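Local coordinates for putative endonuclease/exonuclease/phosphatase family protein (PDB 3MPR) that probably acts as a metal-dependent nuclease of the endonuclease/exonuclease/phosphatase family, a hydrolase fold related to DNase I, with a magnesium-binding site, at residues Ser6-Tyr12 with Asp43-Thr49; Trp114-Arg120 with Asp144-Ala150; Ala155-Gln159 with Asp189-Ser193; Phe236-Gly242 with Val283-Phe289. All coordinates share one frame. Residue numbers count along the deposited sequence, not the author numbering.

In the fold
The four contacts illustrate how a DNase I-like sandwich changes its chemistry with depth. Contacts 1 and 4, with centres 10 Å apart, belong to one mixed sheet: strands 5-13 and 283-289 are neighbours, and Leu7 O lies 2.8 Å from Leu287 N. Both rest on main-chain hydrogen bonds, between parallel strands in contact 1 and antiparallel strands in contact 4, and both are largely buried. Contacts 2 and 3 share helix 148-164, which packs on the other sheet; their nearest atoms are about 5 Å apart. Contact 3 is a buried, mostly apolar helix pairing; contact 2, only partly buried and about 17 Å from contact 4 at nearest atoms, relies on carboxylates gripping backbone amides.

Contact 1: Ser6-Tyr12 with Asp43-Thr49; sequences SLTVASY and DFDIFGT
Strand 6-12 runs extended beside 46-49, axes 4.6 Å apart and 11° from parallel, with Val9, Ala10, Ser11 and Tyr12 paired to Ile46, Phe47, Gly48 and Thr49. Pairing begins with a side chain: Asp45 (chi1 m) accepts Thr8 N at OD2, 2.9 Å away, while Thr8 O receives Asp45 N at 2.9 Å. Thr8 CG2 lies 3.3 Å from Asp43 O; Asp43, at positive phi, is the C-prime residue of a Schellman motif closing helix 28-41. Val9 CG1 meets Ile46 CG2 at 3.6 Å. On the other face, Ala10 CB sits over the Phe44 ring in a CH-pi contact, 3.5 Å from its centroid. The hydrogen bonds continue with Ala10 N to Ile46 O (3.3 Å), Gly48 N to Ala10 O (3.0 Å) and Tyr12 N to Gly48 O (2.9 Å). Tyr12 (chi1 t) leans onto Ile35 and Met38 of helix 28-41. Parallel strands joined through a packed helix form a beta-alpha-beta crossover, here leading to Glu51, which binds magnesium in this protein although this chain holds none.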
loop_
_atom_site.group_PDB
_atom_site.type_symbol
_atom_site.label_atom_id
_atom_site.label_comp_id
_atom_site.label_asym_id
_atom_site.label_seq_id
_atom_site.Cartn_x
_atom_site.Cartn_y
_atom_site.Cartn_z
ATOM N N SER A 6 10.846 14.598 -5.360
ATOM C CA SER A 6 10.273 13.479 -4.602
ATOM C C SER A 6 10.400 12.176 -5.377
ATOM O O SER A 6 10.097 12.128 -6.572
ATOM C CB SER A 6 8.799 13.746 -4.272
ATOM O OG SER A 6 8.714 14.809 -3.363
ATOM N N LEU A 7 10.862 11.127 -4.699
ATOM C CA LEU A 7 11.048 9.819 -5.324
ATOM C C LEU A 7 10.401 8.713 -4.490
ATOM O O LEU A 7 10.535 8.697 -3.273
ATOM C CB LEU A 7 12.546 9.493 -5.403
ATOM C CG LEU A 7 13.448 10.324 -6.294
ATOM C CD1 LEU A 7 14.889 9.886 -6.104
ATOM C CD2 LEU A 7 13.023 10.184 -7.747
ATOM N N THR A 8 9.757 7.756 -5.149
ATOM C CA THR A 8 9.352 6.540 -4.455
ATOM C C THR A 8 10.228 5.403 -4.944
ATOM O O THR A 8 10.240 5.104 -6.135
ATOM C CB THR A 8 7.893 6.195 -4.736
ATOM O OG1 THR A 8 7.072 7.226 -4.191
ATOM C CG2 THR A 8 7.524 4.864 -4.085
ATOM N N VAL A 9 10.964 4.782 -4.033
ATOM C CA VAL A 9 11.864 3.702 -4.414
ATOM C C VAL A 9 11.483 2.443 -3.650
ATOM O O VAL A 9 10.736 2.511 -2.674
ATOM C CB VAL A 9 13.340 4.063 -4.159
ATOM C CG1 VAL A 9 13.706 5.367 -4.891
ATOM C CG2 VAL A 9 13.627 4.189 -2.655
ATOM N N ALA A 10 11.956 1.301 -4.135
ATOM C CA ALA A 10 11.680 0.015 -3.502
ATOM C C ALA A 10 12.827 -0.961 -3.712
ATOM O O ALA A 10 13.660 -0.794 -4.611
ATOM C CB ALA A 10 10.388 -0.578 -4.037
ATOM N N SER A 11 12.859 -1.972 -2.853
ATOM C CA SER A 11 13.748 -3.109 -2.999
ATOM C C SER A 11 12.849 -4.337 -2.904
ATOM O O SER A 11 12.036 -4.452 -1.989
ATOM C CB SER A 11 14.780 -3.125 -1.870
ATOM O OG SER A 11 15.682 -4.221 -2.031
ATOM N N TYR A 12 12.964 -5.247 -3.857
ATOM C CA TYR A 12 12.049 -6.393 -3.879
ATOM C C TYR A 12 12.749 -7.602 -4.458
ATOM O O TYR A 12 13.080 -7.620 -5.646
ATOM C CB TYR A 12 10.846 -6.055 -4.750
ATOM C CG TYR A 12 9.590 -6.872 -4.500
ATOM C CD1 TYR A 12 9.555 -7.883 -3.551
ATOM C CD2 TYR A 12 8.431 -6.611 -5.221
ATOM C CE1 TYR A 12 8.391 -8.618 -3.327
ATOM C CE2 TYR A 12 7.257 -7.343 -5.003
ATOM C CZ TYR A 12 7.246 -8.343 -4.062
ATOM O OH TYR A 12 6.085 -9.060 -3.845
ATOM N N ASP A 43 3.089 2.583 -6.874
ATOM C CA ASP A 43 3.801 3.684 -7.509
ATOM C C ASP A 43 5.324 3.643 -7.332
ATOM O O ASP A 43 5.924 4.646 -6.930
ATOM C CB ASP A 43 3.274 5.024 -6.980
ATOM C CG ASP A 43 1.811 5.259 -7.322
ATOM O OD1 ASP A 43 1.397 4.915 -8.449
ATOM O OD2 ASP A 43 1.078 5.786 -6.455
ATOM N N PHE A 44 5.959 2.511 -7.620
ATOM C CA PHE A 44 7.426 2.483 -7.547
ATOM C C PHE A 44 8.003 3.285 -8.738
ATOM O O PHE A 44 7.783 2.925 -9.896
ATOM C CB PHE A 44 7.983 1.051 -7.617
ATOM C CG PHE A 44 7.558 0.125 -6.494
ATOM C CD1 PHE A 44 6.813 0.567 -5.413
ATOM C CD2 PHE A 44 7.939 -1.218 -6.535
ATOM C CE1 PHE A 44 6.439 -0.320 -4.396
ATOM C CE2 PHE A 44 7.581 -2.107 -5.522
ATOM C CZ PHE A 44 6.826 -1.651 -4.446
ATOM N N ASP A 45 8.730 4.365 -8.469
ATOM C CA ASP A 45 9.375 5.107 -9.548
ATOM C C ASP A 45 10.580 4.341 -10.073
ATOM O O ASP A 45 10.843 4.295 -11.271
ATOM C CB ASP A 45 9.865 6.466 -9.052
ATOM C CG ASP A 45 8.728 7.411 -8.708
ATOM O OD1 ASP A 45 7.609 7.241 -9.248
ATOM O OD2 ASP A 45 8.964 8.323 -7.899
ATOM N N ILE A 46 11.327 3.770 -9.142
ATOM C CA ILE A 46 12.523 3.023 -9.454
ATOM C C ILE A 46 12.746 2.002 -8.355
ATOM O O ILE A 46 12.594 2.307 -7.179
ATOM C CB ILE A 46 13.729 3.974 -9.611
ATOM C CG1 ILE A 46 15.031 3.189 -9.786
ATOM C CG2 ILE A 46 13.816 4.927 -8.448
ATOM C CD1 ILE A 46 16.099 4.006 -10.466
ATOM N N PHE A 47 13.073 0.773 -8.729
ATOM C CA PHE A 47 13.254 -0.255 -7.714
ATOM C C PHE A 47 14.319 -1.274 -8.090
ATOM O O PHE A 47 14.492 -1.575 -9.259
ATOM C CB PHE A 47 11.920 -0.946 -7.354
ATOM C CG PHE A 47 11.212 -1.621 -8.519
ATOM C CD1 PHE A 47 10.495 -0.885 -9.445
ATOM C CD2 PHE A 47 11.199 -3.003 -8.627
ATOM C CE1 PHE A 47 9.821 -1.520 -10.481
ATOM C CE2 PHE A 47 10.536 -3.641 -9.653
ATOM C CZ PHE A 47 9.832 -2.893 -10.584
ATOM N N GLY A 48 15.029 -1.766 -7.078
ATOM C CA GLY A 48 16.003 -2.818 -7.234
ATOM C C GLY A 48 15.305 -4.145 -7.041
ATOM O O GLY A 48 14.450 -4.292 -6.160
ATOM N N THR A 49 15.635 -5.099 -7.896
ATOM C CA THR A 49 15.119 -6.455 -7.766
ATOM C C THR A 49 16.269 -7.434 -7.560
ATOM O O THR A 49 17.404 -7.151 -7.933
ATOM C CB THR A 49 14.351 -6.883 -9.024
ATOM O OG1 THR A 49 15.251 -6.943 -10.145
ATOM C CG2 THR A 49 13.205 -5.909 -9.312
HETATM O O HOH W 1 5.407 8.198 -7.094
#

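Contact 2: Trp114-Arg120 with Asp144-Ala150; sequences WDAVLPR and DHIGKKA
Two carboxylates organise this meeting of irregular segment 114-120 with the start of a helix. Asp115, chi1 p, curls over that start: its OD1 accepts Ala150 N at 2.8 Å and its OD2 accepts Lys149 N at 3.1 Å, both first-turn amides. At the N-cap, Gly147 CA lies 3.0 Å from Asp115 OD1, where a CB would clash. Asp144, chi1 t, brings its carboxylate to the backbone of 117-118. Its OD1 takes Val117 N at 3.1 Å, and Ile146 N (3.1 Å) and Gly147 N (2.8 Å), making an Asx turn within an Asx motif; its OD2 takes Leu118 N at 3.2 Å and forms a salt bridge with Arg120 NE at 3.0 Å. Arg120, m at chi1 and chi2, folds its guanidinium over Asp144 CA. Ala116 CB packs on Ala150 CB at 3.8 Å, and Val117 CG1 on Ile146 CB at 3.7 Å. The loop between strands 93-102 and 121-129 lies against the beginning of helix 148-164, where Trp114 (chi1 m) covers Glu153 and Ser154.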
loop_
_atom_site.group_PDB
_atom_site.type_symbol
_atom_site.label_atom_id
_atom_site.label_comp_id
_atom_site.label_asym_id
_atom_site.label_seq_id
_atom_site.Cartn_x
_atom_site.Cartn_y
_atom_site.Cartn_z
ATOM N N TRP A 114 36.311 -13.127 -1.810
ATOM C CA TRP A 114 36.744 -13.550 -0.484
ATOM C C TRP A 114 36.217 -14.951 -0.146
ATOM O O TRP A 114 36.543 -15.908 -0.839
ATOM C CB TRP A 114 36.353 -12.491 0.561
ATOM C CG TRP A 114 36.875 -11.119 0.182
ATOM C CD1 TRP A 114 38.109 -10.610 0.464
ATOM C CD2 TRP A 114 36.190 -10.106 -0.579
ATOM N NE1 TRP A 114 38.230 -9.340 -0.055
ATOM C CE2 TRP A 114 37.071 -9.010 -0.706
ATOM C CE3 TRP A 114 34.919 -10.022 -1.162
ATOM C CZ2 TRP A 114 36.725 -7.847 -1.395
ATOM C CZ3 TRP A 114 34.572 -8.864 -1.836
ATOM C CH2 TRP A 114 35.472 -7.791 -1.949
ATOM N N ASP A 115 35.389 -15.067 0.887
ATOM C CA ASP A 115 34.912 -16.379 1.345
ATOM C C ASP A 115 33.495 -16.752 0.872
ATOM O O ASP A 115 32.850 -17.650 1.432
ATOM C CB ASP A 115 35.014 -16.469 2.876
ATOM C CG ASP A 115 34.154 -15.424 3.587
ATOM O OD1 ASP A 115 33.606 -14.532 2.908
ATOM O OD2 ASP A 115 34.029 -15.491 4.827
ATOM N N ALA A 116 33.017 -16.082 -0.170
ATOM C CA ALA A 116 31.665 -16.331 -0.673
ATOM C C ALA A 116 31.597 -17.638 -1.475
ATOM O O ALA A 116 32.615 -18.105 -1.982
ATOM C CB ALA A 116 31.193 -15.153 -1.518
ATOM N N VAL A 117 30.406 -18.223 -1.590
ATOM C CA VAL A 117 30.241 -19.466 -2.352
ATOM C C VAL A 117 29.729 -19.246 -3.776
ATOM O O VAL A 117 29.966 -20.071 -4.663
ATOM C CB VAL A 117 29.316 -20.466 -1.634
ATOM C CG1 VAL A 117 29.932 -20.895 -0.308
ATOM C CG2 VAL A 117 27.944 -19.852 -1.417
ATOM N N LEU A 118 29.024 -18.139 -4.002
ATOM C CA LEU A 118 28.542 -17.812 -5.340
ATOM C C LEU A 118 29.025 -16.431 -5.782
ATOM O O LEU A 118 29.258 -15.560 -4.947
ATOM C CB LEU A 118 27.011 -17.873 -5.386
ATOM C CG LEU A 118 26.332 -19.213 -5.697
ATOM C CD1 LEU A 118 26.996 -20.364 -4.984
ATOM C CD2 LEU A 118 24.850 -19.157 -5.347
ATOM N N PRO A 119 29.182 -16.225 -7.099
ATOM C CA PRO A 119 29.453 -14.854 -7.552
ATOM C C PRO A 119 28.250 -13.982 -7.245
ATOM O O PRO A 119 27.117 -14.460 -7.271
ATOM C CB PRO A 119 29.617 -15.000 -9.064
ATOM C CG PRO A 119 28.827 -16.252 -9.402
ATOM C CD PRO A 119 29.052 -17.169 -8.225
ATOM N N ARG A 120 28.497 -12.719 -6.940
ATOM C CA ARG A 120 27.434 -11.803 -6.527
ATOM C C ARG A 120 27.676 -10.492 -7.245
ATOM O O ARG A 120 28.809 -10.022 -7.323
ATOM C CB ARG A 120 27.471 -11.594 -5.013
ATOM C CG ARG A 120 27.387 -12.889 -4.210
ATOM C CD ARG A 120 25.997 -13.506 -4.283
ATOM N NE ARG A 120 25.898 -14.720 -3.477
ATOM C CZ ARG A 120 24.753 -15.289 -3.109
ATOM N NH1 ARG A 120 23.593 -14.762 -3.479
ATOM N NH2 ARG A 120 24.766 -16.394 -2.367
ATOM N N ASP A 144 26.181 -12.538 -0.478
ATOM C CA ASP A 144 26.375 -13.979 -0.355
ATOM C C ASP A 144 25.879 -14.443 1.014
ATOM O O ASP A 144 26.001 -13.717 1.998
ATOM C CB ASP A 144 27.848 -14.347 -0.536
ATOM C CG ASP A 144 28.056 -15.840 -0.695
ATOM O OD1 ASP A 144 28.566 -16.485 0.245
ATOM O OD2 ASP A 144 27.687 -16.367 -1.754
ATOM N N HIS A 145 25.328 -15.652 1.087
ATOM C CA HIS A 145 24.752 -16.122 2.349
ATOM C C HIS A 145 25.772 -16.795 3.265
ATOM O O HIS A 145 25.562 -16.870 4.471
ATOM C CB HIS A 145 23.571 -17.061 2.094
ATOM C CG HIS A 145 23.917 -18.252 1.257
ATOM N ND1 HIS A 145 24.433 -18.143 -0.016
ATOM C CD2 HIS A 145 23.829 -19.579 1.513
ATOM C CE1 HIS A 145 24.645 -19.350 -0.510
ATOM N NE2 HIS A 145 24.278 -20.239 0.395
ATOM N N ILE A 146 26.873 -17.267 2.687
ATOM C CA ILE A 146 27.903 -17.991 3.434
ATOM C C ILE A 146 29.091 -17.115 3.832
ATOM O O ILE A 146 29.566 -17.184 4.966
ATOM C CB ILE A 146 28.472 -19.174 2.620
ATOM C CG1 ILE A 146 27.376 -20.189 2.271
ATOM C CG2 ILE A 146 29.628 -19.833 3.372
ATOM C CD1 ILE A 146 26.559 -20.661 3.456
ATOM N N GLY A 147 29.569 -16.295 2.898
ATOM C CA GLY A 147 30.785 -15.530 3.115
ATOM C C GLY A 147 30.631 -14.285 3.966
ATOM O O GLY A 147 30.254 -13.227 3.470
ATOM N N LYS A 148 30.921 -14.410 5.259
ATOM C CA LYS A 148 30.834 -13.276 6.167
ATOM C C LYS A 148 31.870 -12.213 5.802
ATOM O O LYS A 148 31.565 -11.021 5.726
ATOM C CB LYS A 148 31.033 -13.739 7.611
ATOM C CG LYS A 148 30.908 -12.635 8.650
ATOM C CD LYS A 148 31.161 -13.190 10.044
ATOM C CE LYS A 148 30.663 -12.253 11.128
ATOM N NZ LYS A 148 31.148 -10.864 10.912
ATOM N N LYS A 149 33.106 -12.636 5.584
ATOM C CA LYS A 149 34.131 -11.680 5.201
ATOM C C LYS A 149 33.719 -10.992 3.903
ATOM O O LYS A 149 33.885 -9.782 3.748
ATOM C CB LYS A 149 35.494 -12.356 5.023
ATOM C CG LYS A 149 36.576 -11.376 4.596
ATOM C CD LYS A 149 37.968 -11.997 4.640
ATOM C CE LYS A 149 39.034 -10.919 4.490
ATOM N NZ LYS A 149 40.299 -11.492 3.963
ATOM N N ALA A 150 33.167 -11.768 2.977
ATOM C CA ALA A 150 32.731 -11.212 1.693
ATOM C C ALA A 150 31.661 -10.132 1.866
ATOM O O ALA A 150 31.710 -9.102 1.206
ATOM C CB ALA A 150 32.235 -12.302 0.782
HETATM O O HOH W 2 32.611 -16.561 6.607
#

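Contact 3: Ala155-Gln159 with Asp189-Ser193; sequences AFLVQ and DAFVS
Small residues let two helices come close in this pairing of 155-159 with 189-193, where the nearest alpha carbons, those of Ala155 and Ala190, are 6.0 Å apart. The first segment is helical throughout; the second belongs to a short helix beginning at 186. Apolar packing supplies most of the 263 Å² buried between them. Ala155 CB and Ala190 CB, both on bonds directed at the partner helix, touch at 3.5 Å, and Phe156 (chi1 m), whose CB leaves sideways, brings CE2 within 3.9 Å of Ala190 CB. The aromatic part of the contact belongs to Phe191. With chi1 m and chi2 near -75° its ring swings back to the opposing helix, so that Ala155 CB stands over one face, 3.6 Å from the ring centroid and 19° off the normal: a CH-pi contact. Val158, in the t rotamer, adds a looser touch at the ring edge, with its CB 4.4 Å from Phe191 CE1. Among polar groups, Gln159, one turn after Ala155, has its CA-to-CB bond directed at the partner helix, and its side chain (chi1 m, chi2 t) lies beside the Ala190 backbone. Phe191 also stacks on Phe231 of strand 228-232 and meets Phe179 at about 80°, while Val158 rests on Phe101 of strand 93-102; the two helices pack on each other and on the six-stranded sheet containing those strands.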
loop_
_atom_site.group_PDB
_atom_site.type_symbol
_atom_site.label_atom_id
_atom_site.label_comp_id
_atom_site.label_asym_id
_atom_site.label_seq_id
_atom_site.Cartn_x
_atom_site.Cartn_y
_atom_site.Cartn_z
ATOM N N ALA A 155 30.507 -4.413 1.541
ATOM C CA ALA A 155 29.947 -3.154 2.007
ATOM C C ALA A 155 30.903 -2.005 1.727
ATOM O O ALA A 155 30.492 -0.936 1.254
ATOM C CB ALA A 155 29.602 -3.231 3.487
ATOM N N PHE A 156 32.188 -2.227 1.989
ATOM C CA PHE A 156 33.174 -1.169 1.767
ATOM C C PHE A 156 33.513 -0.935 0.295
ATOM O O PHE A 156 33.786 0.188 -0.108
ATOM C CB PHE A 156 34.423 -1.405 2.624
ATOM C CG PHE A 156 34.161 -1.229 4.089
ATOM C CD1 PHE A 156 33.884 0.028 4.601
ATOM C CD2 PHE A 156 34.141 -2.318 4.943
ATOM C CE1 PHE A 156 33.618 0.199 5.943
ATOM C CE2 PHE A 156 33.870 -2.155 6.287
ATOM C CZ PHE A 156 33.613 -0.897 6.787
ATOM N N LEU A 157 33.460 -1.989 -0.511
ATOM C CA LEU A 157 33.647 -1.843 -1.954
ATOM C C LEU A 157 32.511 -1.012 -2.548
ATOM O O LEU A 157 32.721 -0.151 -3.401
ATOM C CB LEU A 157 33.694 -3.213 -2.621
ATOM C CG LEU A 157 33.531 -3.254 -4.144
ATOM C CD1 LEU A 157 34.647 -2.480 -4.845
ATOM C CD2 LEU A 157 33.489 -4.705 -4.634
ATOM N N VAL A 158 31.294 -1.263 -2.086
ATOM C CA VAL A 158 30.175 -0.472 -2.570
ATOM C C VAL A 158 30.367 1.000 -2.221
ATOM O O VAL A 158 30.163 1.877 -3.061
ATOM C CB VAL A 158 28.819 -1.026 -2.079
ATOM C CG1 VAL A 158 27.716 -0.020 -2.340
ATOM C CG2 VAL A 158 28.522 -2.344 -2.782
ATOM N N GLN A 159 30.797 1.276 -0.995
ATOM C CA GLN A 159 31.037 2.654 -0.600
ATOM C C GLN A 159 32.181 3.288 -1.428
ATOM O O GLN A 159 32.135 4.458 -1.754
ATOM C CB GLN A 159 31.292 2.734 0.903
ATOM C CG GLN A 159 30.048 2.369 1.715
ATOM C CD GLN A 159 30.342 2.086 3.173
ATOM O OE1 GLN A 159 30.120 0.975 3.660
ATOM N NE2 GLN A 159 30.820 3.096 3.883
ATOM N N ASP A 189 26.303 -2.965 9.979
ATOM C CA ASP A 189 27.055 -1.899 10.626
ATOM C C ASP A 189 28.024 -1.270 9.642
ATOM O O ASP A 189 28.311 -0.082 9.723
ATOM C CB ASP A 189 27.872 -2.429 11.817
ATOM C CG ASP A 189 27.016 -3.067 12.894
ATOM O OD1 ASP A 189 25.790 -2.823 12.931
ATOM O OD2 ASP A 189 27.585 -3.815 13.720
ATOM N N ALA A 190 28.546 -2.074 8.724
ATOM C CA ALA A 190 29.547 -1.567 7.785
ATOM C C ALA A 190 29.009 -0.414 6.930
ATOM O O ALA A 190 29.750 0.516 6.587
ATOM C CB ALA A 190 30.105 -2.690 6.928
ATOM N N PHE A 191 27.714 -0.446 6.613
ATOM C CA PHE A 191 27.114 0.631 5.828
ATOM C C PHE A 191 26.826 1.897 6.626
ATOM O O PHE A 191 26.943 3.008 6.096
ATOM C CB PHE A 191 25.824 0.155 5.132
ATOM C CG PHE A 191 26.061 -0.863 4.040
ATOM C CD1 PHE A 191 26.576 -0.471 2.816
ATOM C CD2 PHE A 191 25.768 -2.200 4.239
ATOM C CE1 PHE A 191 26.805 -1.394 1.804
ATOM C CE2 PHE A 191 25.991 -3.135 3.232
ATOM C CZ PHE A 191 26.509 -2.731 2.014
ATOM N N VAL A 192 26.430 1.744 7.888
ATOM C CA VAL A 192 25.843 2.864 8.617
ATOM C C VAL A 192 26.647 3.446 9.773
ATOM O O VAL A 192 26.359 4.560 10.213
ATOM C CB VAL A 192 24.454 2.501 9.197
ATOM C CG1 VAL A 192 23.467 2.178 8.088
ATOM C CG2 VAL A 192 24.572 1.345 10.194
ATOM N N SER A 193 27.616 2.695 10.290
ATOM C CA SER A 193 28.278 3.077 11.539
ATOM C C SER A 193 29.024 4.402 11.472
ATOM O O SER A 193 29.201 5.053 12.495
ATOM C CB SER A 193 29.243 1.987 12.013
ATOM O OG SER A 193 30.420 2.003 11.220
#

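Contact 4: Phe236-Gly242 with Val283-Phe289; sequences FHVKRYG and VKVELVF
Phe236 presents opposite ring faces to Leu287 and Phe289: Leu287 CD1 lies 4.1 Å from Phe236 CD1, and Phe289 (chi1 t) turns its edge in, the T-shaped pair having centroids 5.4 Å apart and planes at 68°. Strand 237-242 runs antiparallel to 283-289, axes 4.8 Å apart at 153°. His237 pairs with Val288 through N-to-O bonds of 2.9 Å each way, and Val238 faces Leu287. A classic beta bulge follows: Lys239 and Arg240 both oppose Glu286, whose O accepts Lys239 N at 2.9 Å and, weakly, Arg240 N at 3.4 Å. Within the DNase I-like sandwich, Val238, Tyr241, Val283, Val285 and Leu287 form the inward face, meeting strand 228-232 or helix 200-203. Tyr241 CE2 touches Val283 CG1 at 3.5 Å. On the other face Arg240, chi3 p, bridges Glu286 through NE to OE2 and NH2 to OE1, both 2.8 Å, and pairs with Asp43 of the second subunit. Gly242 N bonds Lys284 O at 2.9 Å and Lys284 N bonds Gly242 O at 2.8 Å.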
loop_
_atom_site.group_PDB
_atom_site.type_symbol
_atom_site.label_atom_id
_atom_site.label_comp_id
_atom_site.label_asym_id
_atom_site.label_seq_id
_atom_site.Cartn_x
_atom_site.Cartn_y
_atom_site.Cartn_z
ATOM N N PHE A 236 19.562 12.803 1.588
ATOM C CA PHE A 236 18.142 12.548 1.359
ATOM C C PHE A 236 17.349 12.712 2.642
ATOM O O PHE A 236 17.800 12.325 3.717
ATOM C CB PHE A 236 17.879 11.119 0.861
ATOM C CG PHE A 236 18.216 10.898 -0.569
ATOM C CD1 PHE A 236 17.355 11.326 -1.575
ATOM C CD2 PHE A 236 19.378 10.224 -0.919
ATOM C CE1 PHE A 236 17.660 11.098 -2.907
ATOM C CE2 PHE A 236 19.684 9.994 -2.253
ATOM C CZ PHE A 236 18.826 10.427 -3.245
ATOM N N HIS A 237 16.151 13.255 2.530
ATOM C CA HIS A 237 15.228 13.192 3.654
ATOM C C HIS A 237 14.311 11.985 3.456
ATOM O O HIS A 237 13.673 11.853 2.413
ATOM C CB HIS A 237 14.386 14.451 3.762
ATOM C CG HIS A 237 13.496 14.451 4.964
ATOM N ND1 HIS A 237 13.989 14.548 6.249
ATOM C CD2 HIS A 237 12.156 14.315 5.084
ATOM C CE1 HIS A 237 12.985 14.496 7.108
ATOM N NE2 HIS A 237 11.862 14.355 6.426
ATOM N N VAL A 238 14.259 11.103 4.447
ATOM C CA VAL A 238 13.465 9.887 4.316
ATOM C C VAL A 238 12.091 10.164 4.936
ATOM O O VAL A 238 11.970 10.295 6.151
ATOM C CB VAL A 238 14.135 8.678 5.002
ATOM C CG1 VAL A 238 13.277 7.426 4.825
ATOM C CG2 VAL A 238 15.548 8.435 4.425
ATOM N N LYS A 239 11.076 10.277 4.088
ATOM C CA LYS A 239 9.732 10.614 4.533
ATOM C C LYS A 239 9.026 9.400 5.136
ATOM O O LYS A 239 8.414 9.489 6.204
ATOM C CB LYS A 239 8.905 11.155 3.366
ATOM C CG LYS A 239 9.516 12.371 2.673
ATOM C CD LYS A 239 9.214 13.663 3.424
ATOM C CE LYS A 239 7.725 14.000 3.363
ATOM N NZ LYS A 239 7.425 15.282 4.045
ATOM N N ARG A 240 9.110 8.256 4.466
ATOM C CA ARG A 240 8.264 7.137 4.886
ATOM C C ARG A 240 8.840 5.801 4.457
ATOM O O ARG A 240 9.444 5.690 3.398
ATOM C CB ARG A 240 6.838 7.324 4.341
ATOM C CG ARG A 240 5.791 6.334 4.872
ATOM C CD ARG A 240 4.366 6.920 4.765
ATOM N NE ARG A 240 3.973 7.169 3.376
ATOM C CZ ARG A 240 2.790 7.641 2.996
ATOM N NH1 ARG A 240 1.853 7.937 3.902
ATOM N NH2 ARG A 240 2.542 7.830 1.698
ATOM N N TYR A 241 8.656 4.803 5.313
ATOM C CA TYR A 241 9.123 3.451 5.072
ATOM C C TYR A 241 7.911 2.548 5.257
ATOM O O TYR A 241 7.144 2.705 6.216
ATOM C CB TYR A 241 10.215 3.106 6.091
ATOM C CG TYR A 241 10.614 1.638 6.195
ATOM C CD1 TYR A 241 9.812 0.725 6.887
ATOM C CD2 TYR A 241 11.805 1.174 5.637
ATOM C CE1 TYR A 241 10.177 -0.604 7.009
ATOM C CE2 TYR A 241 12.194 -0.166 5.763
ATOM C CZ TYR A 241 11.377 -1.046 6.446
ATOM O OH TYR A 241 11.732 -2.372 6.572
ATOM N N GLY A 242 7.726 1.614 4.337
ATOM C CA GLY A 242 6.665 0.635 4.469
ATOM C C GLY A 242 7.108 -0.741 4.007
ATOM O O GLY A 242 7.859 -0.877 3.047
ATOM N N VAL A 283 10.116 -3.618 0.172
ATOM C CA VAL A 283 10.320 -2.485 1.047
ATOM C C VAL A 283 10.132 -1.233 0.194
ATOM O O VAL A 283 10.791 -1.080 -0.829
ATOM C CB VAL A 283 11.746 -2.477 1.636
ATOM C CG1 VAL A 283 12.014 -1.162 2.366
ATOM C CG2 VAL A 283 11.963 -3.681 2.571
ATOM N N LYS A 284 9.222 -0.355 0.601
ATOM C CA LYS A 284 8.934 0.845 -0.178
ATOM C C LYS A 284 9.319 2.078 0.632
ATOM O O LYS A 284 8.888 2.235 1.776
ATOM C CB LYS A 284 7.447 0.898 -0.562
ATOM C CG LYS A 284 7.018 2.235 -1.132
ATOM C CD LYS A 284 5.529 2.293 -1.425
ATOM C CE LYS A 284 5.056 3.744 -1.561
ATOM N NZ LYS A 284 3.657 3.842 -2.126
ATOM N N VAL A 285 10.118 2.956 0.037
ATOM C CA VAL A 285 10.582 4.158 0.739
ATOM C C VAL A 285 10.321 5.417 -0.093
ATOM O O VAL A 285 10.563 5.434 -1.301
ATOM C CB VAL A 285 12.085 4.057 1.083
ATOM C CG1 VAL A 285 12.629 5.423 1.579
ATOM C CG2 VAL A 285 12.312 2.946 2.133
ATOM N N GLU A 286 9.799 6.453 0.554
ATOM C CA GLU A 286 9.500 7.703 -0.115
ATOM C C GLU A 286 10.535 8.714 0.341
ATOM O O GLU A 286 10.733 8.914 1.538
ATOM C CB GLU A 286 8.069 8.164 0.196
ATOM C CG GLU A 286 7.013 7.258 -0.473
ATOM C CD GLU A 286 5.715 7.163 0.319
ATOM O OE1 GLU A 286 4.774 7.913 0.009
ATOM O OE2 GLU A 286 5.633 6.328 1.244
ATOM N N LEU A 287 11.217 9.316 -0.629
ATOM C CA LEU A 287 12.334 10.203 -0.341
ATOM C C LEU A 287 12.058 11.597 -0.869
ATOM O O LEU A 287 11.291 11.767 -1.814
ATOM C CB LEU A 287 13.599 9.682 -1.039
ATOM C CG LEU A 287 14.072 8.288 -0.644
ATOM C CD1 LEU A 287 15.197 7.854 -1.566
ATOM C CD2 LEU A 287 14.516 8.261 0.817
ATOM N N VAL A 288 12.703 12.594 -0.267
ATOM C CA VAL A 288 12.724 13.923 -0.849
ATOM C C VAL A 288 14.152 14.431 -0.856
ATOM O O VAL A 288 14.912 14.199 0.097
ATOM C CB VAL A 288 11.853 14.934 -0.070
ATOM C CG1 VAL A 288 11.984 16.320 -0.700
ATOM C CG2 VAL A 288 10.400 14.497 -0.061
ATOM N N PHE A 289 14.519 15.122 -1.930
ATOM C CA PHE A 289 15.836 15.746 -2.009
ATOM C C PHE A 289 15.696 17.240 -2.328
ATOM O O PHE A 289 15.097 17.621 -3.334
ATOM C CB PHE A 289 16.703 15.059 -3.066
ATOM C CG PHE A 289 18.153 15.477 -3.019
ATOM C CD1 PHE A 289 18.592 16.595 -3.708
ATOM C CD2 PHE A 289 19.065 14.756 -2.269
ATOM C CE1 PHE A 289 19.925 16.979 -3.665
ATOM C CE2 PHE A 289 20.399 15.127 -2.224
ATOM C CZ PHE A 289 20.826 16.248 -2.916
#